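Local coordinates for uncharacterized protein (Mycobacterium tuberculosis, PDB 3KFW) that is of unknown function but, as a member of the PaaX family with a helix-turn-helix N-terminal region, probably acts as a DNA-binding transcriptional repressor, at residues R82-V93 with G121-L131; P151-L161 with D198-L206. One frame throughout, in Å; residues are numbered along the deposited sequence.

Contact 1: R82-V93 with G121-L131; sequences RAWHGNWHMLIV and GVWMRPDNLDL
Pro126 CG lies over the face of the Trp88 six-membered ring, a CH-pi contact 4.2 Å from its centroid. Antiparallel strands 88-93 and 122-126, 165° apart, form the middle of the four-stranded sheet in the Cas2-like central domain. Leu91 and Trp123 are a hydrogen-bonded pair, joined by two nearly straight backbone bonds. Beside them Met90 and Met124, both selenomethionine, lie side by side, CG to CG 3.7 Å. On their face of the sheet, Met90 packs on Met90 of the second subunit.

His89 points from the face shared with Leu91 and Trp123. Its CB lies near Arg125 O. A chi1 of -76° sets CG beside the backbone N and carries the ring between Asp127 and Leu131. CD2 and NE2 meet Asp127 CB, which sits over one face, 3.5 Å from the ring centroid. Leu131 CD2 covers the opposite face, 4.2 Å from the centroid. ND1 meets Leu131 CB, and Leu129 O lies at the ring edge, near its plane, beside CE1.

Asn87 O takes two bonds from opposite faces of its carbonyl plane, from Asp127 N and Trp84 NE1. Arg82 makes a salt bridge to Asp130; its hydrogen bond, NH1 to OD2 at 3.4 Å, is weak.

Contact 2: P151-L161 with D198-L206; sequences PADLAGQLWDL and DPMLPAELL
Helix 151-158 runs beside the loop 198-206, with the backbones closest at Ala152 and Leu205, whose CA atoms are 5.1 Å apart, and wider at Trp159 and Pro199, 7.6 Å between CA atoms. Side chains fill the gap, and the contact is apolar. Leu205 belongs to a short 3-10 turn. Its CD2 rests against the first turn of the helix, 3.8 Å from Ala152 N and 4.0 Å from Pro151 CB. Leu205 and Pro151 cross at about a right angle.

Trp159 is the first residue to leave helical geometry. Its CG is anti to the carbonyl carbon (chi1 -59°), and the indole reaches toward the loop. Pro199 CB lies over the centre of one face in a CH-pi contact, 3.7 Å from the centroid of the five-membered ring and 10° off its normal. Leu158 CB lies over the opposite face, offset toward the rim. The site joins the helix that follows the central Cas2-like sheet to a loop of the PaaX-like C-terminal region. Asp198 OD1 accepts from Met200 N in an Asx turn that spans Pro199. Asp198 OD2 makes a salt bridge to Arg216.

The two methyls of Leu201 have different nearest partners. CD2 meets Trp159 CZ3 at 3.6 Å and also touches Ala155 CB. The other branch goes to Leu161, which begins the next helix. These two leucines reach toward each other tip to tip, Leu201 CD1 to Leu161 CD2 at 3.8 Å.

Both segments of contact 1 precede those of contact 2 in the sequence, and the centres of the two contacts are about 11 Å apart. Strand 141-147 comes between them in sequence and pairs with strand 88-93 of contact 1. Helix 151-158 then packs on the sheet, with Leu154 and Leu158 against Trp88. The loop of contact 2 also reaches the end of strand 122-126 and the turn after it. Met200 O probably accepts a hydrogen bond from Asn128 ND2, and Pro202 touches Pro126. The C-terminal loop is thus held by both the sheet and its helix. Both contacts touch the second subunit, which places this part of the fold at a subunit interface.

Contact 1: R82-V93 with G121-L131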
loop_
_atom_site.group_PDB
_atom_site.type_symbol
_atom_site.label_atom_id
_atom_site.label_comp_id
_atom_site.label_asym_id
_atom_site.label_seq_id
_atom_site.Cartn_x
_atom_site.Cartn_y
_atom_site.Cartn_z
ATOM N N ARG A 82 29.810 11.248 -4.714
ATOM C CA ARG A 82 30.453 12.009 -3.632
ATOM C C ARG A 82 30.769 11.083 -2.433
ATOM O O ARG A 82 29.941 10.175 -2.120
ATOM C CB ARG A 82 29.526 13.157 -3.177
ATOM C CG ARG A 82 29.567 14.431 -4.056
ATOM C CD ARG A 82 28.587 15.523 -3.569
ATOM N NE ARG A 82 27.185 15.150 -3.775
ATOM C CZ ARG A 82 26.360 14.699 -2.829
ATOM N NH1 ARG A 82 25.112 14.387 -3.146
ATOM N NH2 ARG A 82 26.770 14.566 -1.572
ATOM N N ALA A 83 31.929 11.296 -1.778
ATOM C CA ALA A 83 32.228 10.647 -0.473
ATOM C C ALA A 83 30.999 10.679 0.444
ATOM O O ALA A 83 30.339 11.709 0.571
ATOM C CB ALA A 83 33.414 11.290 0.218
ATOM N N TRP A 84 30.677 9.555 1.068
ATOM C CA TRP A 84 29.352 9.416 1.703
ATOM C C TRP A 84 29.360 9.551 3.226
ATOM O O TRP A 84 30.287 9.113 3.893
ATOM C CB TRP A 84 28.695 8.097 1.261
ATOM C CG TRP A 84 27.283 7.823 1.696
ATOM C CD1 TRP A 84 26.147 8.435 1.245
ATOM C CD2 TRP A 84 26.854 6.813 2.622
ATOM N NE1 TRP A 84 25.023 7.867 1.840
ATOM C CE2 TRP A 84 25.433 6.873 2.687
ATOM C CE3 TRP A 84 27.532 5.860 3.405
ATOM C CZ2 TRP A 84 24.681 6.009 3.487
ATOM C CZ3 TRP A 84 26.799 5.026 4.224
ATOM C CH2 TRP A 84 25.380 5.105 4.261
ATOM N N HIS A 85 28.294 10.141 3.760
ATOM C CA HIS A 85 28.229 10.454 5.175
ATOM C C HIS A 85 27.014 9.900 5.889
ATOM O O HIS A 85 26.682 10.371 6.961
ATOM C CB HIS A 85 28.380 11.953 5.399
ATOM C CG HIS A 85 29.763 12.434 5.133
ATOM N ND1 HIS A 85 30.817 12.173 5.987
ATOM C CD2 HIS A 85 30.280 13.137 4.098
ATOM C CE1 HIS A 85 31.924 12.699 5.494
ATOM N NE2 HIS A 85 31.625 13.288 4.348
ATOM N N GLY A 86 26.376 8.887 5.310
ATOM C CA GLY A 86 25.374 8.072 6.032
ATOM C C GLY A 86 23.932 8.402 5.734
ATOM O O GLY A 86 23.010 7.762 6.279
ATOM N N ASN A 87 23.734 9.400 4.873
ATOM C CA ASN A 87 22.414 9.906 4.558
ATOM C C ASN A 87 21.829 9.255 3.321
ATOM O O ASN A 87 22.570 8.937 2.386
ATOM C CB ASN A 87 22.430 11.409 4.380
ATOM C CG ASN A 87 22.675 12.136 5.675
ATOM O OD1 ASN A 87 21.780 12.296 6.498
ATOM N ND2 ASN A 87 23.894 12.603 5.854
ATOM N N TRP A 88 20.507 9.085 3.333
ATOM C CA TRP A 88 19.766 8.512 2.250
ATOM C C TRP A 88 18.760 9.528 1.692
ATOM O O TRP A 88 18.111 10.262 2.443
ATOM C CB TRP A 88 18.984 7.285 2.773
ATOM C CG TRP A 88 19.884 6.169 3.208
ATOM C CD1 TRP A 88 20.665 6.127 4.350
ATOM C CD2 TRP A 88 20.112 4.936 2.526
ATOM N NE1 TRP A 88 21.340 4.948 4.414
ATOM C CE2 TRP A 88 21.032 4.188 3.319
ATOM C CE3 TRP A 88 19.604 4.372 1.361
ATOM C CZ2 TRP A 88 21.493 2.915 2.947
ATOM C CZ3 TRP A 88 20.022 3.100 0.998
ATOM C CH2 TRP A 88 21.000 2.385 1.789
ATOM N N HIS A 89 18.624 9.565 0.375
ATOM C CA HIS A 89 17.489 10.224 -0.243
ATOM C C HIS A 89 16.279 9.338 -0.091
ATOM O O HIS A 89 16.376 8.132 -0.298
ATOM C CB HIS A 89 17.756 10.505 -1.727
ATOM C CG HIS A 89 18.676 11.669 -1.951
ATOM N ND1 HIS A 89 19.480 11.792 -3.073
ATOM C CD2 HIS A 89 18.929 12.756 -1.178
ATOM C CE1 HIS A 89 20.156 12.919 -2.992
ATOM N NE2 HIS A 89 19.840 13.521 -1.856
HETATM N N MSE A 90 15.135 9.931 0.238
HETATM C CA MSE A 90 13.902 9.167 0.405
HETATM C C MSE A 90 12.732 9.787 -0.313
HETATM O O MSE A 90 12.385 10.945 -0.133
HETATM C CB MSE A 90 13.563 9.038 1.868
HETATM C CG MSE A 90 12.725 7.813 2.167
HETATM SE SE MSE A 90 12.597 7.552 4.105
HETATM C CE MSE A 90 10.819 8.313 4.067
ATOM N N LEU A 91 12.097 9.001 -1.140
ATOM C CA LEU A 91 10.980 9.497 -1.848
ATOM C C LEU A 91 9.767 8.629 -1.486
ATOM O O LEU A 91 9.773 7.453 -1.732
ATOM C CB LEU A 91 11.277 9.485 -3.350
ATOM C CG LEU A 91 12.412 10.366 -3.890
ATOM C CD1 LEU A 91 12.647 10.014 -5.406
ATOM C CD2 LEU A 91 12.120 11.828 -3.732
ATOM N N ILE A 92 8.760 9.262 -0.881
ATOM C CA ILE A 92 7.505 8.678 -0.443
ATOM C C ILE A 92 6.424 9.051 -1.456
ATOM O O ILE A 92 6.155 10.225 -1.648
ATOM C CB ILE A 92 7.069 9.313 0.937
ATOM C CG1 ILE A 92 8.169 9.218 1.974
ATOM C CG2 ILE A 92 5.771 8.652 1.495
ATOM C CD1 ILE A 92 8.624 7.836 2.146
ATOM N N VAL A 93 5.784 8.081 -2.089
ATOM C CA VAL A 93 4.748 8.476 -3.027
ATOM C C VAL A 93 3.453 8.793 -2.289
ATOM O O VAL A 93 3.005 7.999 -1.464
ATOM C CB VAL A 93 4.627 7.545 -4.295
ATOM C CG1 VAL A 93 5.633 6.396 -4.272
ATOM C CG2 VAL A 93 3.169 7.099 -4.569
ATOM N N GLY A 121 5.602 2.147 -2.132
ATOM C CA GLY A 121 5.544 3.612 -2.059
ATOM C C GLY A 121 6.714 4.304 -1.329
ATOM O O GLY A 121 6.678 5.524 -1.118
ATOM N N VAL A 122 7.718 3.525 -0.911
ATOM C CA VAL A 122 8.888 4.027 -0.244
ATOM C C VAL A 122 10.153 3.650 -1.047
ATOM O O VAL A 122 10.571 2.480 -1.064
ATOM C CB VAL A 122 9.036 3.389 1.171
ATOM C CG1 VAL A 122 10.115 4.071 1.915
ATOM C CG2 VAL A 122 7.737 3.475 1.970
ATOM N N TRP A 123 10.776 4.636 -1.684
ATOM C CA TRP A 123 11.947 4.419 -2.477
ATOM C C TRP A 123 13.097 5.159 -1.817
ATOM O O TRP A 123 12.883 6.240 -1.268
ATOM C CB TRP A 123 11.716 4.932 -3.886
ATOM C CG TRP A 123 10.654 4.239 -4.650
ATOM C CD1 TRP A 123 9.296 4.492 -4.597
ATOM C CD2 TRP A 123 10.825 3.224 -5.635
ATOM N NE1 TRP A 123 8.628 3.702 -5.487
ATOM C CE2 TRP A 123 9.526 2.904 -6.134
ATOM C CE3 TRP A 123 11.940 2.544 -6.146
ATOM C CZ2 TRP A 123 9.307 1.902 -7.084
ATOM C CZ3 TRP A 123 11.734 1.561 -7.109
ATOM C CH2 TRP A 123 10.428 1.239 -7.561
HETATM N N MSE A 124 14.303 4.578 -1.831
HETATM C CA MSE A 124 15.462 5.190 -1.142
HETATM C C MSE A 124 16.702 4.910 -1.883
HETATM O O MSE A 124 16.742 3.997 -2.688
HETATM C CB MSE A 124 15.727 4.591 0.234
HETATM C CG MSE A 124 14.669 4.805 1.187
HETATM SE SE MSE A 124 14.911 3.735 2.798
HETATM C CE MSE A 124 16.287 4.837 3.645
ATOM N N ARG A 125 17.730 5.679 -1.576
ATOM C CA ARG A 125 19.082 5.393 -2.040
ATOM C C ARG A 125 20.022 6.288 -1.257
ATOM O O ARG A 125 19.573 7.247 -0.651
ATOM C CB ARG A 125 19.236 5.602 -3.565
ATOM C CG ARG A 125 19.189 7.050 -3.999
ATOM C CD ARG A 125 20.354 7.382 -4.910
ATOM N NE ARG A 125 20.771 6.178 -5.620
ATOM C CZ ARG A 125 21.950 5.592 -5.478
ATOM N NH1 ARG A 125 22.839 6.099 -4.666
ATOM N NH2 ARG A 125 22.212 4.492 -6.154
ATOM N N PRO A 126 21.328 5.954 -1.217
ATOM C CA PRO A 126 22.264 6.862 -0.531
ATOM C C PRO A 126 22.326 8.215 -1.242
ATOM O O PRO A 126 22.076 8.266 -2.429
ATOM C CB PRO A 126 23.594 6.130 -0.633
ATOM C CG PRO A 126 23.244 4.699 -0.871
ATOM C CD PRO A 126 21.961 4.672 -1.604
ATOM N N ASP A 127 22.659 9.308 -0.564
ATOM C CA ASP A 127 22.630 10.585 -1.258
ATOM C C ASP A 127 23.934 10.905 -1.995
ATOM O O ASP A 127 24.197 12.075 -2.278
ATOM C CB ASP A 127 22.222 11.722 -0.321
ATOM C CG ASP A 127 23.300 12.087 0.653
ATOM O OD1 ASP A 127 24.274 11.323 0.740
ATOM O OD2 ASP A 127 23.195 13.141 1.335
ATOM N N ASN A 128 24.730 9.873 -2.306
ATOM C CA ASN A 128 25.999 10.022 -3.047
ATOM C C ASN A 128 25.825 10.394 -4.547
ATOM O O ASN A 128 26.727 10.944 -5.140
ATOM C CB ASN A 128 26.900 8.781 -2.865
ATOM C CG ASN A 128 26.295 7.509 -3.475
ATOM O OD1 ASN A 128 25.093 7.272 -3.369
ATOM N ND2 ASN A 128 27.125 6.702 -4.127
ATOM N N LEU A 129 24.678 10.048 -5.140
ATOM C CA LEU A 129 24.196 10.642 -6.394
ATOM C C LEU A 129 23.396 11.911 -6.095
ATOM O O LEU A 129 22.627 11.931 -5.121
ATOM C CB LEU A 129 23.255 9.676 -7.138
ATOM C CG LEU A 129 23.774 8.357 -7.709
ATOM C CD1 LEU A 129 22.677 7.668 -8.513
ATOM C CD2 LEU A 129 25.057 8.601 -8.562
ATOM N N ASP A 130 23.585 12.939 -6.937
ATOM C CA ASP A 130 22.866 14.233 -6.917
ATOM C C ASP A 130 21.418 14.156 -7.452
ATOM O O ASP A 130 21.155 14.572 -8.612
ATOM C CB ASP A 130 23.601 15.233 -7.830
ATOM C CG ASP A 130 24.626 16.097 -7.105
ATOM O OD1 ASP A 130 25.551 16.584 -7.794
ATOM O OD2 ASP A 130 24.509 16.313 -5.875
ATOM N N LEU A 131 20.483 13.676 -6.633
ATOM C CA LEU A 131 19.062 13.643 -7.010
ATOM C C LEU A 131 18.547 14.980 -7.557
ATOM O O LEU A 131 18.565 16.003 -6.875
ATOM C CB LEU A 131 18.178 13.234 -5.822
ATOM C CG LEU A 131 16.660 13.510 -5.898
ATOM C CD1 LEU A 131 15.887 12.381 -6.577
ATOM C CD2 LEU A 131 16.088 13.830 -4.518
#

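Contact 2: P151-L161 with D198-L206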
loop_
_atom_site.group_PDB
_atom_site.type_symbol
_atom_site.label_atom_id
_atom_site.label_comp_id
_atom_site.label_asym_id
_atom_site.label_seq_id
_atom_site.Cartn_x
_atom_site.Cartn_y
_atom_site.Cartn_z
ATOM N N PRO A 151 23.088 0.355 7.573
ATOM C CA PRO A 151 22.905 0.765 6.193
ATOM C C PRO A 151 23.336 -0.298 5.150
ATOM O O PRO A 151 22.793 -0.294 4.042
ATOM C CB PRO A 151 23.725 2.044 6.113
ATOM C CG PRO A 151 24.881 1.786 7.137
ATOM C CD PRO A 151 24.224 1.036 8.233
ATOM N N ALA A 152 24.249 -1.212 5.486
ATOM C CA ALA A 152 24.641 -2.272 4.546
ATOM C C ALA A 152 23.517 -3.279 4.488
ATOM O O ALA A 152 23.311 -4.006 3.474
ATOM C CB ALA A 152 25.917 -2.974 4.995
ATOM N N ASP A 153 22.787 -3.348 5.591
ATOM C CA ASP A 153 21.702 -4.261 5.637
ATOM C C ASP A 153 20.553 -3.686 4.832
ATOM O O ASP A 153 20.014 -4.376 3.967
ATOM C CB ASP A 153 21.263 -4.582 7.067
ATOM C CG ASP A 153 20.198 -5.626 7.073
ATOM O OD1 ASP A 153 20.394 -6.612 6.336
ATOM O OD2 ASP A 153 19.151 -5.465 7.731
ATOM N N LEU A 154 20.175 -2.433 5.115
ATOM C CA LEU A 154 19.212 -1.718 4.262
ATOM C C LEU A 154 19.542 -1.893 2.744
ATOM O O LEU A 154 18.738 -2.458 1.978
ATOM C CB LEU A 154 19.176 -0.243 4.656
ATOM C CG LEU A 154 18.143 0.594 3.906
ATOM C CD1 LEU A 154 16.872 -0.153 4.065
ATOM C CD2 LEU A 154 18.025 1.950 4.547
ATOM N N ALA A 155 20.745 -1.489 2.336
ATOM C CA ALA A 155 21.176 -1.692 0.938
ATOM C C ALA A 155 20.853 -3.092 0.432
ATOM O O ALA A 155 20.286 -3.232 -0.643
ATOM C CB ALA A 155 22.714 -1.312 0.708
ATOM N N GLY A 156 21.155 -4.117 1.231
ATOM C CA GLY A 156 20.881 -5.520 0.859
ATOM C C GLY A 156 19.400 -5.867 0.757
ATOM O O GLY A 156 19.018 -6.896 0.166
ATOM N N GLN A 157 18.573 -4.986 1.320
ATOM C CA GLN A 157 17.102 -5.158 1.384
ATOM C C GLN A 157 16.399 -4.406 0.198
ATOM O O GLN A 157 15.461 -4.912 -0.385
ATOM C CB GLN A 157 16.636 -4.656 2.765
ATOM C CG GLN A 157 15.537 -5.385 3.482
ATOM C CD GLN A 157 15.797 -6.894 3.685
ATOM O OE1 GLN A 157 16.848 -7.316 4.185
ATOM N NE2 GLN A 157 14.817 -7.708 3.265
ATOM N N LEU A 158 16.924 -3.234 -0.182
ATOM C CA LEU A 158 16.498 -2.492 -1.339
ATOM C C LEU A 158 16.889 -3.134 -2.679
ATOM O O LEU A 158 16.125 -3.086 -3.659
ATOM C CB LEU A 158 17.132 -1.118 -1.265
ATOM C CG LEU A 158 16.878 -0.188 -0.088
ATOM C CD1 LEU A 158 17.814 0.962 -0.204
ATOM C CD2 LEU A 158 15.421 0.298 -0.027
ATOM N N TRP A 159 18.110 -3.667 -2.785
ATOM C CA TRP A 159 18.515 -4.355 -4.038
ATOM C C TRP A 159 18.955 -5.816 -3.785
ATOM O O TRP A 159 19.409 -6.156 -2.669
ATOM C CB TRP A 159 19.684 -3.622 -4.648
ATOM C CG TRP A 159 19.392 -2.204 -4.964
ATOM C CD1 TRP A 159 18.784 -1.698 -6.120
ATOM C CD2 TRP A 159 19.717 -1.072 -4.150
ATOM N NE1 TRP A 159 18.720 -0.316 -6.041
ATOM C CE2 TRP A 159 19.276 0.099 -4.860
ATOM C CE3 TRP A 159 20.369 -0.917 -2.926
ATOM C CZ2 TRP A 159 19.439 1.392 -4.347
ATOM C CZ3 TRP A 159 20.546 0.383 -2.413
ATOM C CH2 TRP A 159 20.065 1.515 -3.125
ATOM N N ASP A 160 18.823 -6.649 -4.815
ATOM C CA ASP A 160 19.303 -7.991 -4.799
ATOM C C ASP A 160 20.807 -7.913 -5.050
ATOM O O ASP A 160 21.258 -8.044 -6.163
ATOM C CB ASP A 160 18.608 -8.806 -5.905
ATOM C CG ASP A 160 19.102 -10.282 -5.977
ATOM O OD1 ASP A 160 19.904 -10.715 -5.130
ATOM O OD2 ASP A 160 18.713 -11.014 -6.905
ATOM N N LEU A 161 21.597 -7.692 -4.019
ATOM C CA LEU A 161 23.010 -7.501 -4.213
ATOM C C LEU A 161 23.777 -8.745 -4.583
ATOM O O LEU A 161 24.707 -8.661 -5.388
ATOM C CB LEU A 161 23.635 -6.946 -2.963
ATOM C CG LEU A 161 23.134 -5.589 -2.551
ATOM C CD1 LEU A 161 23.741 -5.261 -1.179
ATOM C CD2 LEU A 161 23.466 -4.532 -3.596
ATOM N N ASP A 198 23.165 -0.659 -12.121
ATOM C CA ASP A 198 24.092 -0.618 -11.006
ATOM C C ASP A 198 23.536 0.286 -9.896
ATOM O O ASP A 198 23.181 1.457 -10.161
ATOM C CB ASP A 198 25.430 -0.077 -11.471
ATOM C CG ASP A 198 26.552 -0.207 -10.390
ATOM O OD1 ASP A 198 26.316 -0.270 -9.148
ATOM O OD2 ASP A 198 27.712 -0.251 -10.814
ATOM N N PRO A 199 23.466 -0.242 -8.649
ATOM C CA PRO A 199 22.948 0.644 -7.620
ATOM C C PRO A 199 23.914 1.732 -7.181
ATOM O O PRO A 199 23.521 2.587 -6.401
ATOM C CB PRO A 199 22.577 -0.302 -6.478
ATOM C CG PRO A 199 23.338 -1.523 -6.733
ATOM C CD PRO A 199 23.456 -1.641 -8.202
HETATM N N MSE A 200 25.158 1.716 -7.692
HETATM C CA MSE A 200 26.081 2.846 -7.545
HETATM C C MSE A 200 26.304 3.148 -6.098
HETATM O O MSE A 200 26.172 4.306 -5.693
HETATM C CB MSE A 200 25.437 4.073 -8.152
HETATM C CG MSE A 200 26.340 4.876 -8.931
HETATM SE SE MSE A 200 26.835 3.703 -10.371
HETATM C CE MSE A 200 25.507 4.207 -11.701
ATOM N N LEU A 201 26.605 2.103 -5.319
ATOM C CA LEU A 201 26.655 2.212 -3.877
ATOM C C LEU A 201 27.959 2.880 -3.456
ATOM O O LEU A 201 28.990 2.673 -4.090
ATOM C CB LEU A 201 26.528 0.816 -3.225
ATOM C CG LEU A 201 25.171 0.077 -3.205
ATOM C CD1 LEU A 201 25.267 -1.295 -2.612
ATOM C CD2 LEU A 201 24.098 0.832 -2.425
ATOM N N PRO A 202 27.941 3.650 -2.361
ATOM C CA PRO A 202 29.219 4.184 -1.890
ATOM C C PRO A 202 30.127 3.086 -1.319
ATOM O O PRO A 202 29.618 2.109 -0.752
ATOM C CB PRO A 202 28.797 5.094 -0.745
ATOM C CG PRO A 202 27.567 4.452 -0.197
ATOM C CD PRO A 202 26.886 3.751 -1.333
ATOM N N ALA A 203 31.447 3.274 -1.468
ATOM C CA ALA A 203 32.512 2.444 -0.840
ATOM C C ALA A 203 32.111 1.593 0.370
ATOM O O ALA A 203 32.183 0.385 0.301
ATOM C CB ALA A 203 33.681 3.307 -0.469
ATOM N N GLU A 204 31.676 2.229 1.455
ATOM C CA GLU A 204 31.377 1.557 2.736
ATOM C C GLU A 204 30.322 0.468 2.646
ATOM O O GLU A 204 30.191 -0.346 3.568
ATOM C CB GLU A 204 30.862 2.558 3.774
ATOM C CG GLU A 204 31.816 3.673 4.114
ATOM C CD GLU A 204 31.774 4.864 3.119
ATOM O OE1 GLU A 204 32.064 4.716 1.886
ATOM O OE2 GLU A 204 31.452 5.974 3.606
ATOM N N LEU A 205 29.521 0.480 1.575
ATOM C CA LEU A 205 28.385 -0.438 1.526
ATOM C C LEU A 205 28.620 -1.518 0.510
ATOM O O LEU A 205 27.867 -2.484 0.480
ATOM C CB LEU A 205 27.059 0.285 1.241
ATOM C CG LEU A 205 26.761 1.477 2.138
ATOM C CD1 LEU A 205 25.479 2.076 1.759
ATOM C CD2 LEU A 205 26.735 1.077 3.651
ATOM N N LEU A 206 29.649 -1.338 -0.322
ATOM C CA LEU A 206 30.000 -2.306 -1.372
ATOM C C LEU A 206 30.577 -3.551 -0.692
ATOM O O LEU A 206 31.516 -3.428 0.078
ATOM C CB LEU A 206 31.058 -1.742 -2.304
ATOM C CG LEU A 206 30.681 -0.635 -3.289
ATOM C CD1 LEU A 206 31.988 -0.085 -3.999
ATOM C CD2 LEU A 206 29.632 -1.087 -4.316
#